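Local coordinates for ORF48 (Lactococcus phage TP901-1, PDB 3UH8), which is a component of the phage baseplate, represented here by its immunoglobulin-like N-terminal domain, and probably takes part in building the host-adhesion apparatus, at residues Ala87-Gly92 and Tyr119-Lys123; Ser65-Val69 and Tyr81-Asn86; Gln49-Met55 and Glu95-Arg101. All coordinates share one frame; numbering follows the deposited sequence.

Interaction 1: Ala87-Gly92 and Tyr119-Lys123; sequences ALQFVG and YIVEK
The ring of Tyr-119 meets Ala-87 at its edge: the carbonyl oxygen of Ala-87 lies in the ring plane beside CE1 and CZ, and the phenol OH donates to it, with Tyr-119 OH and Ala-87 O 2.6 Å apart. The hydroxyl arrives in the carbonyl plane, on a lone pair, at a C=O...O angle of 117°. With chi1 at 71°, CG of Tyr-119 sits between its own backbone N and carbonyl carbon; the ring leans off the strand, which brings OH to Ala-87 in the short, weakly bonded helix 85-89. Around the ring stand Phe-52 and Leu-54 of strand 49-54, together with Leu-22.

The example illustrates how an immunoglobulin-like sheet can dock a connecting helix through a strand's side chain and the following turn through its backbone. Gly-92 and Val-121 form an antiparallel hydrogen-bonded pair. Val-121 N gives a well-aligned bond to Gly-92 O at 2.9 Å, whereas the return bond, from Gly-92 N to Val-121 O, is weak because its angle is only 123°. Gly-92 has backbone angles at which a CB would press on the preceding carbonyl, so the chain enters strand 92-103 through a conformation suited to glycine.

Between these two attachments, Val-121 sets its branches against the carbonyl oxygens of Ala-87, Leu-88 and Phe-90. Val-121 CG1 comes 3.1 Å from Leu-88 O, CG2 faces Ala-87 O, and Val-121 CB lies 3.4 Å from Phe-90 O. At the outer end, Val-91 CG1 crosses the poorly ordered Lys-123 chain near its CB, 3.8 Å away.

Three carbonyls thus face one valine, but they have polar partners of their own: Tyr-119 for Ala-87, Asn-94 for Phe-90 and, weakly, His-24 for Leu-88. The chemistry implies that polar bonds fix the turn, while an apolar side chain lies among carbonyls already partnered.

Interaction 2: Ser65-Val69 and Tyr81-Asn86; sequences SEESV and YVASDN
Strand 65-68 and the end of strand 78-82 belong to one beta hairpin of the immunoglobulin-like domain, and their backbones stand apart unevenly, with CA atoms 5.4 Å apart at Val-69 and Tyr-81, 8.7 Å at Glu-67 and Ser-84 and 7.8 Å at Ser-65 and Asn-86. Side chains bridge the gap, the principle this example serves. Glu-67 extends across it, and its carboxylate takes two hydrogen bonds, one on each oxygen and both on the syn side. Tyr-81 OH donates to Glu-67 OE1 at 2.6 Å, 28° out of the carboxylate plane; Ser-84 OG donates to Glu-67 OE2 at 2.7 Å and lies closer to that plane. Gripped at both oxygens, the carboxylate is held against rotation, its plane turned 37° from the tyrosine ring, whose edge it meets.

Ser-84 also occupies the N-cap of helix 85-89, where OG accepts from Ala-87 N, so one hydroxyl links the Glu-67 carboxylate to the first turn of the helix. Where the backbones are close, Val-69 CG2 packs on Tyr-81 CB, and the Tyr-81 ring stacks with that of Phe-52. Tyr-81 OH, which serves Glu-67, also accepts a nearly straight bond from Ser-84 N, 3.2 Å away.

Interaction 3: Gln49-Met55 and Glu95-Arg101; sequences QPFFCLM and EAYFSFR
Phe-52 and Phe-98 face each other as a non-hydrogen-bonded pair of two antiparallel strands, 49-54 and 92-103, in the immunoglobulin-like sheet of this baseplate domain. Their rings cross obliquely, centroids 5.9 Å apart and planes at 59°: CE1 of Phe-98 comes to the edge of the Phe-52 ring, beside CD1. With CG of Phe-52 anti to its backbone N (chi1 172°), the ring leans along its strand toward Leu-54, bringing Phe-52 CE1 3.7 Å from Ala-96 CB. Pro-50 CB rests against CE2 of Phe-100 on this same face, which is apolar and buried. Phe-112 stacks on Phe-100, carrying the aromatic packing beyond the pair of strands.

Alternation gives the other face a different chemistry, the general lesson of a strand pair. Cys-53 places CB over one face of the Tyr-97 ring, 3.7 Å from its centroid, a CH-pi contact; SG lies obliquely to the ring as a sulfur-aromatic contact. Further along, the extended Arg-101 crosses Phe-51 at about a right angle. Its CG and CD run past CD2 of the ring, and the guanidinium is turned only 22° from the ring plane, making an off-centre cation-pi contact. That group is fixed by more than the ring, since NH2 forms a salt bridge with Glu-66. The Phe-51 ring, for its part, meets Trp-108 edge-to-face.

Between the two faces, backbone bonds repeat at the hydrogen-bonded pairs Gln-49 with Arg-101, Phe-51 with Ser-99 and Cys-53 with Tyr-97. At the far end Met-55 N bonds to Glu-95 O, and a water joins Met-55 O to Glu-95 N. The rotation of the guanidinium is also restrained on its own strand: Arg-101 NE donates to Ser-99 OG at 2.8 Å, nearly straight and within the guanidinium plane.

How the interactions relate
From the N terminus, the chain first enters these contacts at strand 49-54. Interaction 3 closes a long loop when strand 92-103 returns beside it, and interaction 2 is nested inside that loop, joining the 65-73 and 78-82 hairpin to the start of helix 85-89. Interaction 1 opens on that helix before interaction 3 has closed, and closes at strand 112-122, so the two cross. Helix 85-89 serves both interactions 1 and 2, with Ala-87 CB packed on Tyr-81 OH. Phe-52 is the meeting point: Tyr-81, Ala-87 and Tyr-119 all touch it, and its N probably bonds to Glu-67 O. Together the three tie helix 85-89 to the sheet that holds the hairpin, the 49-54 and 92-103 pair and the last strand.

Interaction 1: Ala87-Gly92 and Tyr119-Lys123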
loop_
_atom_site.group_PDB
_atom_site.type_symbol
_atom_site.label_atom_id
_atom_site.label_comp_id
_atom_site.label_asym_id
_atom_site.label_seq_id
_atom_site.Cartn_x
_atom_site.Cartn_y
_atom_site.Cartn_z
ATOM N N ALA A 87 -4.290 -3.666 -9.732
ATOM C CA ALA A 87 -2.966 -3.805 -9.125
ATOM C C ALA A 87 -2.163 -4.978 -9.709
ATOM O O ALA A 87 -0.934 -4.961 -9.648
ATOM C CB ALA A 87 -3.098 -3.961 -7.619
ATOM N N LEU A 88 -2.854 -5.982 -10.280
ATOM C CA LEU A 88 -2.249 -7.187 -10.857
ATOM C C LEU A 88 -2.122 -7.160 -12.383
ATOM O O LEU A 88 -1.483 -8.047 -12.952
ATOM C CB LEU A 88 -3.067 -8.431 -10.448
ATOM C CG LEU A 88 -3.224 -8.724 -8.959
ATOM C CD1 LEU A 88 -4.363 -9.689 -8.731
ATOM C CD2 LEU A 88 -1.947 -9.271 -8.368
ATOM N N GLN A 89 -2.709 -6.154 -13.048
ATOM C CA GLN A 89 -2.742 -6.050 -14.500
ATOM C C GLN A 89 -1.388 -5.941 -15.192
ATOM O O GLN A 89 -1.169 -6.668 -16.151
ATOM C CB GLN A 89 -3.666 -4.922 -14.939
ATOM C CG GLN A 89 -4.151 -5.059 -16.372
ATOM C CD GLN A 89 -4.917 -3.834 -16.762
ATOM O OE1 GLN A 89 -4.429 -2.965 -17.490
ATOM N NE2 GLN A 89 -6.110 -3.702 -16.219
ATOM N N PHE A 90 -0.523 -5.018 -14.734
ATOM C CA PHE A 90 0.796 -4.874 -15.353
ATOM C C PHE A 90 1.750 -5.979 -14.911
ATOM O O PHE A 90 2.251 -5.963 -13.780
ATOM C CB PHE A 90 1.386 -3.457 -15.183
ATOM C CG PHE A 90 2.753 -3.289 -15.812
ATOM C CD1 PHE A 90 3.901 -3.283 -15.030
ATOM C CD2 PHE A 90 2.895 -3.192 -17.193
ATOM C CE1 PHE A 90 5.166 -3.165 -15.612
ATOM C CE2 PHE A 90 4.162 -3.076 -17.775
ATOM C CZ PHE A 90 5.289 -3.058 -16.981
ATOM N N VAL A 91 1.995 -6.951 -15.811
ATOM C CA VAL A 91 2.901 -8.066 -15.557
ATOM C C VAL A 91 4.325 -7.530 -15.670
ATOM O O VAL A 91 4.806 -7.246 -16.763
ATOM C CB VAL A 91 2.614 -9.308 -16.448
ATOM C CG1 VAL A 91 3.706 -10.368 -16.310
ATOM C CG2 VAL A 91 1.252 -9.912 -16.119
ATOM N N GLY A 92 4.942 -7.332 -14.517
ATOM C CA GLY A 92 6.287 -6.790 -14.397
ATOM C C GLY A 92 6.438 -5.959 -13.143
ATOM O O GLY A 92 5.748 -6.204 -12.149
ATOM N N TYR A 119 6.644 -3.433 -6.297
ATOM C CA TYR A 119 6.190 -4.813 -6.196
ATOM C C TYR A 119 6.168 -5.417 -7.595
ATOM O O TYR A 119 6.010 -4.688 -8.579
ATOM C CB TYR A 119 4.846 -4.948 -5.449
ATOM C CG TYR A 119 3.624 -4.448 -6.190
ATOM C CD1 TYR A 119 2.853 -5.307 -6.965
ATOM C CD2 TYR A 119 3.190 -3.132 -6.045
ATOM C CE1 TYR A 119 1.704 -4.861 -7.620
ATOM C CE2 TYR A 119 2.039 -2.675 -6.691
ATOM C CZ TYR A 119 1.299 -3.546 -7.476
ATOM O OH TYR A 119 0.180 -3.103 -8.132
ATOM N N ILE A 120 6.359 -6.733 -7.693
ATOM C CA ILE A 120 6.387 -7.411 -8.987
ATOM C C ILE A 120 5.182 -8.308 -9.231
ATOM O O ILE A 120 4.869 -9.156 -8.398
ATOM C CB ILE A 120 7.777 -8.068 -9.316
ATOM C CG1 ILE A 120 7.670 -9.253 -10.303
ATOM C CG2 ILE A 120 8.562 -8.463 -8.066
ATOM C CD1 ILE A 120 8.638 -9.211 -11.436
ATOM N N VAL A 121 4.504 -8.109 -10.371
ATOM C CA VAL A 121 3.403 -8.973 -10.764
ATOM C C VAL A 121 3.988 -9.957 -11.767
ATOM O O VAL A 121 4.525 -9.552 -12.800
ATOM C CB VAL A 121 2.141 -8.261 -11.312
ATOM C CG1 VAL A 121 1.056 -9.282 -11.651
ATOM C CG2 VAL A 121 1.601 -7.240 -10.316
ATOM N N GLU A 122 3.941 -11.241 -11.419
ATOM C CA GLU A 122 4.454 -12.325 -12.248
ATOM C C GLU A 122 3.317 -13.076 -12.921
ATOM O O GLU A 122 2.164 -12.984 -12.497
ATOM C CB GLU A 122 5.311 -13.287 -11.410
ATOM C CG GLU A 122 6.694 -12.740 -11.100
ATOM C CD GLU A 122 7.591 -13.575 -10.206
ATOM O OE1 GLU A 122 7.138 -14.625 -9.695
ATOM O OE2 GLU A 122 8.758 -13.168 -10.012
ATOM N N LYS A 123 3.654 -13.816 -13.985
ATOM C CA LYS A 123 2.722 -14.630 -14.755
ATOM C C LYS A 123 3.441 -15.893 -15.229
ATOM O O LYS A 123 4.532 -15.812 -15.792
ATOM C CB LYS A 123 2.170 -13.832 -15.945
ATOM C CG LYS A 123 1.100 -14.576 -16.718
ATOM C CD LYS A 123 0.769 -13.877 -18.011
ATOM C CE LYS A 123 -0.255 -14.633 -18.822
ATOM N NZ LYS A 123 -1.599 -14.641 -18.190
#

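Interaction 2: Ser65-Val69 and Tyr81-Asn86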
loop_
_atom_site.group_PDB
_atom_site.type_symbol
_atom_site.label_atom_id
_atom_site.label_comp_id
_atom_site.label_asym_id
_atom_site.label_seq_id
_atom_site.Cartn_x
_atom_site.Cartn_y
_atom_site.Cartn_z
ATOM N N SER A 65 -4.189 4.983 -10.092
ATOM C CA SER A 65 -5.347 4.261 -9.555
ATOM C C SER A 65 -5.384 4.303 -8.027
ATOM O O SER A 65 -4.434 3.868 -7.375
ATOM C CB SER A 65 -5.392 2.821 -10.066
ATOM O OG SER A 65 -4.347 2.504 -10.971
ATOM N N GLU A 66 -6.488 4.831 -7.471
ATOM C CA GLU A 66 -6.686 4.950 -6.027
ATOM C C GLU A 66 -7.759 4.005 -5.536
ATOM O O GLU A 66 -8.857 3.967 -6.096
ATOM C CB GLU A 66 -7.043 6.375 -5.618
ATOM C CG GLU A 66 -5.892 7.353 -5.736
ATOM C CD GLU A 66 -6.251 8.784 -5.383
ATOM O OE1 GLU A 66 -5.327 9.623 -5.283
ATOM O OE2 GLU A 66 -7.454 9.074 -5.195
ATOM N N GLU A 67 -7.443 3.257 -4.473
ATOM C CA GLU A 67 -8.353 2.291 -3.860
ATOM C C GLU A 67 -8.255 2.379 -2.348
ATOM O O GLU A 67 -7.149 2.392 -1.804
ATOM C CB GLU A 67 -8.011 0.867 -4.309
ATOM C CG GLU A 67 -8.166 0.606 -5.799
ATOM C CD GLU A 67 -7.444 -0.624 -6.308
ATOM O OE1 GLU A 67 -7.071 -1.487 -5.481
ATOM O OE2 GLU A 67 -7.256 -0.732 -7.541
ATOM N N SER A 68 -9.411 2.426 -1.669
ATOM C CA SER A 68 -9.461 2.470 -0.209
ATOM C C SER A 68 -9.087 1.107 0.365
ATOM O O SER A 68 -9.582 0.080 -0.114
ATOM C CB SER A 68 -10.844 2.900 0.272
ATOM O OG SER A 68 -11.821 1.891 0.075
ATOM N N VAL A 69 -8.185 1.100 1.360
ATOM C CA VAL A 69 -7.721 -0.110 2.046
ATOM C C VAL A 69 -8.811 -0.516 3.051
ATOM O O VAL A 69 -9.271 0.322 3.832
ATOM C CB VAL A 69 -6.323 0.104 2.698
ATOM C CG1 VAL A 69 -5.914 -1.079 3.575
ATOM C CG2 VAL A 69 -5.257 0.372 1.638
ATOM N N TYR A 81 -3.827 -4.693 2.462
ATOM C CA TYR A 81 -4.430 -4.334 1.180
ATOM C C TYR A 81 -4.554 -5.575 0.296
ATOM O O TYR A 81 -3.547 -6.222 0.023
ATOM C CB TYR A 81 -3.641 -3.205 0.463
ATOM C CG TYR A 81 -3.982 -3.086 -1.010
ATOM C CD1 TYR A 81 -5.192 -2.544 -1.427
ATOM C CD2 TYR A 81 -3.118 -3.584 -1.984
ATOM C CE1 TYR A 81 -5.533 -2.487 -2.777
ATOM C CE2 TYR A 81 -3.446 -3.528 -3.339
ATOM C CZ TYR A 81 -4.660 -2.989 -3.729
ATOM O OH TYR A 81 -4.981 -2.934 -5.062
ATOM N N VAL A 82 -5.773 -5.876 -0.173
ATOM C CA VAL A 82 -6.027 -7.013 -1.066
ATOM C C VAL A 82 -5.806 -6.535 -2.501
ATOM O O VAL A 82 -6.484 -5.602 -2.943
ATOM C CB VAL A 82 -7.433 -7.645 -0.845
ATOM C CG1 VAL A 82 -7.702 -8.777 -1.841
ATOM C CG2 VAL A 82 -7.591 -8.148 0.588
ATOM N N ALA A 83 -4.831 -7.144 -3.208
ATOM C CA ALA A 83 -4.488 -6.791 -4.588
ATOM C C ALA A 83 -5.692 -6.921 -5.513
ATOM O O ALA A 83 -6.262 -8.006 -5.652
ATOM C CB ALA A 83 -3.328 -7.641 -5.092
ATOM N N SER A 84 -6.110 -5.782 -6.085
ATOM C CA SER A 84 -7.230 -5.687 -7.021
ATOM C C SER A 84 -6.775 -6.193 -8.388
ATOM O O SER A 84 -5.579 -6.416 -8.589
ATOM C CB SER A 84 -7.687 -4.236 -7.140
ATOM O OG SER A 84 -6.660 -3.409 -7.668
ATOM N N ASP A 85 -7.714 -6.339 -9.339
ATOM C CA ASP A 85 -7.384 -6.746 -10.704
ATOM C C ASP A 85 -6.508 -5.675 -11.376
ATOM O O ASP A 85 -5.636 -6.017 -12.173
ATOM C CB ASP A 85 -8.658 -7.024 -11.522
ATOM C CG ASP A 85 -9.402 -8.294 -11.137
ATOM O OD1 ASP A 85 -8.762 -9.221 -10.586
ATOM O OD2 ASP A 85 -10.615 -8.379 -11.425
ATOM N N ASN A 86 -6.708 -4.389 -11.001
ATOM C CA ASN A 86 -5.945 -3.240 -11.499
ATOM C C ASN A 86 -4.494 -3.305 -11.015
ATOM O O ASN A 86 -3.577 -3.052 -11.800
ATOM C CB ASN A 86 -6.596 -1.926 -11.050
ATOM C CG ASN A 86 -6.257 -0.711 -11.888
ATOM O OD1 ASN A 86 -5.195 -0.612 -12.517
ATOM N ND2 ASN A 86 -7.155 0.263 -11.894
#

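Interaction 3: Gln49-Met55 and Glu95-Arg101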
loop_
_atom_site.group_PDB
_atom_site.type_symbol
_atom_site.label_atom_id
_atom_site.label_comp_id
_atom_site.label_asym_id
_atom_site.label_seq_id
_atom_site.Cartn_x
_atom_site.Cartn_y
_atom_site.Cartn_z
ATOM N N GLN A 49 -7.757 7.328 7.083
ATOM C CA GLN A 49 -8.080 6.200 6.218
ATOM C C GLN A 49 -6.952 5.959 5.203
ATOM O O GLN A 49 -6.615 6.876 4.448
ATOM C CB GLN A 49 -9.429 6.461 5.520
ATOM C CG GLN A 49 -9.812 5.502 4.390
ATOM C CD GLN A 49 -10.113 4.107 4.858
ATOM O OE1 GLN A 49 -10.711 3.892 5.917
ATOM N NE2 GLN A 49 -9.711 3.127 4.063
ATOM N N PRO A 50 -6.352 4.745 5.169
ATOM C CA PRO A 50 -5.286 4.491 4.186
ATOM C C PRO A 50 -5.823 4.218 2.784
ATOM O O PRO A 50 -6.876 3.601 2.624
ATOM C CB PRO A 50 -4.539 3.283 4.757
ATOM C CG PRO A 50 -5.471 2.644 5.716
ATOM C CD PRO A 50 -6.628 3.552 5.995
ATOM N N PHE A 51 -5.090 4.692 1.772
ATOM C CA PHE A 51 -5.446 4.526 0.368
ATOM C C PHE A 51 -4.294 3.945 -0.428
ATOM O O PHE A 51 -3.155 4.395 -0.285
ATOM C CB PHE A 51 -5.890 5.865 -0.241
ATOM C CG PHE A 51 -7.315 6.251 0.070
ATOM C CD1 PHE A 51 -8.345 5.920 -0.801
ATOM C CD2 PHE A 51 -7.629 6.942 1.231
ATOM C CE1 PHE A 51 -9.666 6.276 -0.512
ATOM C CE2 PHE A 51 -8.947 7.310 1.511
ATOM C CZ PHE A 51 -9.958 6.963 0.644
ATOM N N PHE A 52 -4.589 2.942 -1.262
ATOM C CA PHE A 52 -3.597 2.322 -2.132
ATOM C C PHE A 52 -3.556 3.132 -3.422
ATOM O O PHE A 52 -4.540 3.157 -4.166
ATOM C CB PHE A 52 -3.934 0.841 -2.399
ATOM C CG PHE A 52 -3.063 0.177 -3.441
ATOM C CD1 PHE A 52 -1.792 -0.286 -3.119
ATOM C CD2 PHE A 52 -3.508 0.023 -4.749
ATOM C CE1 PHE A 52 -0.986 -0.894 -4.084
ATOM C CE2 PHE A 52 -2.704 -0.595 -5.710
ATOM C CZ PHE A 52 -1.448 -1.048 -5.374
ATOM N N CYS A 53 -2.432 3.818 -3.666
ATOM C CA CYS A 53 -2.260 4.635 -4.861
ATOM C C CYS A 53 -1.254 3.983 -5.804
ATOM O O CYS A 53 -0.048 4.051 -5.567
ATOM C CB CYS A 53 -1.864 6.065 -4.498
ATOM S SG CYS A 53 -3.032 6.908 -3.400
ATOM N N LEU A 54 -1.766 3.297 -6.840
ATOM C CA LEU A 54 -0.935 2.649 -7.850
ATOM C C LEU A 54 -0.534 3.701 -8.862
ATOM O O LEU A 54 -1.390 4.453 -9.354
ATOM C CB LEU A 54 -1.655 1.464 -8.533
ATOM C CG LEU A 54 -0.955 0.819 -9.753
ATOM C CD1 LEU A 54 0.283 0.013 -9.351
ATOM C CD2 LEU A 54 -1.911 -0.038 -10.534
ATOM N N MET A 55 0.749 3.787 -9.205
ATOM C CA MET A 55 1.207 4.781 -10.140
ATOM C C MET A 55 1.180 4.335 -11.603
ATOM O O MET A 55 1.511 3.192 -11.915
ATOM C CB MET A 55 2.578 5.301 -9.729
ATOM C CG MET A 55 2.524 6.277 -8.574
ATOM S SD MET A 55 4.134 6.917 -8.093
ATOM C CE MET A 55 4.412 8.122 -9.391
ATOM N N GLU A 95 4.967 0.268 -9.351
ATOM C CA GLU A 95 5.330 1.282 -8.363
ATOM C C GLU A 95 4.054 1.832 -7.728
ATOM O O GLU A 95 3.131 2.225 -8.446
ATOM C CB GLU A 95 6.159 2.401 -9.017
ATOM C CG GLU A 95 6.650 3.466 -8.045
ATOM C CD GLU A 95 7.681 4.449 -8.570
ATOM O OE1 GLU A 95 8.026 5.390 -7.819
ATOM O OE2 GLU A 95 8.163 4.273 -9.713
ATOM N N ALA A 96 3.996 1.835 -6.384
ATOM C CA ALA A 96 2.835 2.311 -5.625
ATOM C C ALA A 96 3.223 2.973 -4.301
ATOM O O ALA A 96 4.387 2.914 -3.903
ATOM C CB ALA A 96 1.868 1.159 -5.375
ATOM N N TYR A 97 2.242 3.608 -3.627
ATOM C CA TYR A 97 2.409 4.265 -2.328
ATOM C C TYR A 97 1.086 4.305 -1.545
ATOM O O TYR A 97 0.014 4.201 -2.141
ATOM C CB TYR A 97 3.039 5.671 -2.479
ATOM C CG TYR A 97 2.091 6.760 -2.940
ATOM C CD1 TYR A 97 1.466 7.601 -2.022
ATOM C CD2 TYR A 97 1.860 6.986 -4.295
ATOM C CE1 TYR A 97 0.605 8.614 -2.439
ATOM C CE2 TYR A 97 1.016 8.011 -4.724
ATOM C CZ TYR A 97 0.382 8.815 -3.790
ATOM O OH TYR A 97 -0.467 9.816 -4.181
ATOM N N PHE A 98 1.169 4.472 -0.213
ATOM C CA PHE A 98 -0.009 4.571 0.646
ATOM C C PHE A 98 -0.223 5.998 1.120
ATOM O O PHE A 98 0.696 6.609 1.661
ATOM C CB PHE A 98 0.062 3.594 1.830
ATOM C CG PHE A 98 -0.095 2.148 1.432
ATOM C CD1 PHE A 98 -1.351 1.621 1.147
ATOM C CD2 PHE A 98 1.007 1.317 1.322
ATOM C CE1 PHE A 98 -1.494 0.288 0.752
ATOM C CE2 PHE A 98 0.864 -0.021 0.940
ATOM C CZ PHE A 98 -0.387 -0.526 0.656
ATOM N N SER A 99 -1.433 6.528 0.894
ATOM C CA SER A 99 -1.845 7.876 1.278
ATOM C C SER A 99 -2.890 7.786 2.393
ATOM O O SER A 99 -3.841 7.012 2.281
ATOM C CB SER A 99 -2.399 8.621 0.068
ATOM O OG SER A 99 -3.007 9.851 0.425
ATOM N N PHE A 100 -2.698 8.562 3.471
ATOM C CA PHE A 100 -3.581 8.566 4.640
ATOM C C PHE A 100 -4.413 9.831 4.634
ATOM O O PHE A 100 -3.864 10.935 4.615
ATOM C CB PHE A 100 -2.770 8.380 5.934
ATOM C CG PHE A 100 -1.958 7.101 5.935
ATOM C CD1 PHE A 100 -0.706 7.050 5.330
ATOM C CD2 PHE A 100 -2.465 5.937 6.501
ATOM C CE1 PHE A 100 0.027 5.864 5.304
ATOM C CE2 PHE A 100 -1.724 4.751 6.482
ATOM C CZ PHE A 100 -0.489 4.722 5.873
ATOM N N ARG A 101 -5.747 9.663 4.553
ATOM C CA ARG A 101 -6.684 10.773 4.382
ATOM C C ARG A 101 -7.830 10.847 5.388
ATOM O O ARG A 101 -8.235 9.835 5.961
ATOM C CB ARG A 101 -7.252 10.762 2.941
ATOM C CG ARG A 101 -6.221 10.385 1.878
ATOM C CD ARG A 101 -6.713 10.423 0.452
ATOM N NE ARG A 101 -5.611 10.110 -0.456
ATOM C CZ ARG A 101 -5.725 9.965 -1.772
ATOM N NH1 ARG A 101 -6.908 10.099 -2.359
ATOM N NH2 ARG A 101 -4.661 9.681 -2.509
HETATM O O HOH W 1 3.446 1.343 -11.671
#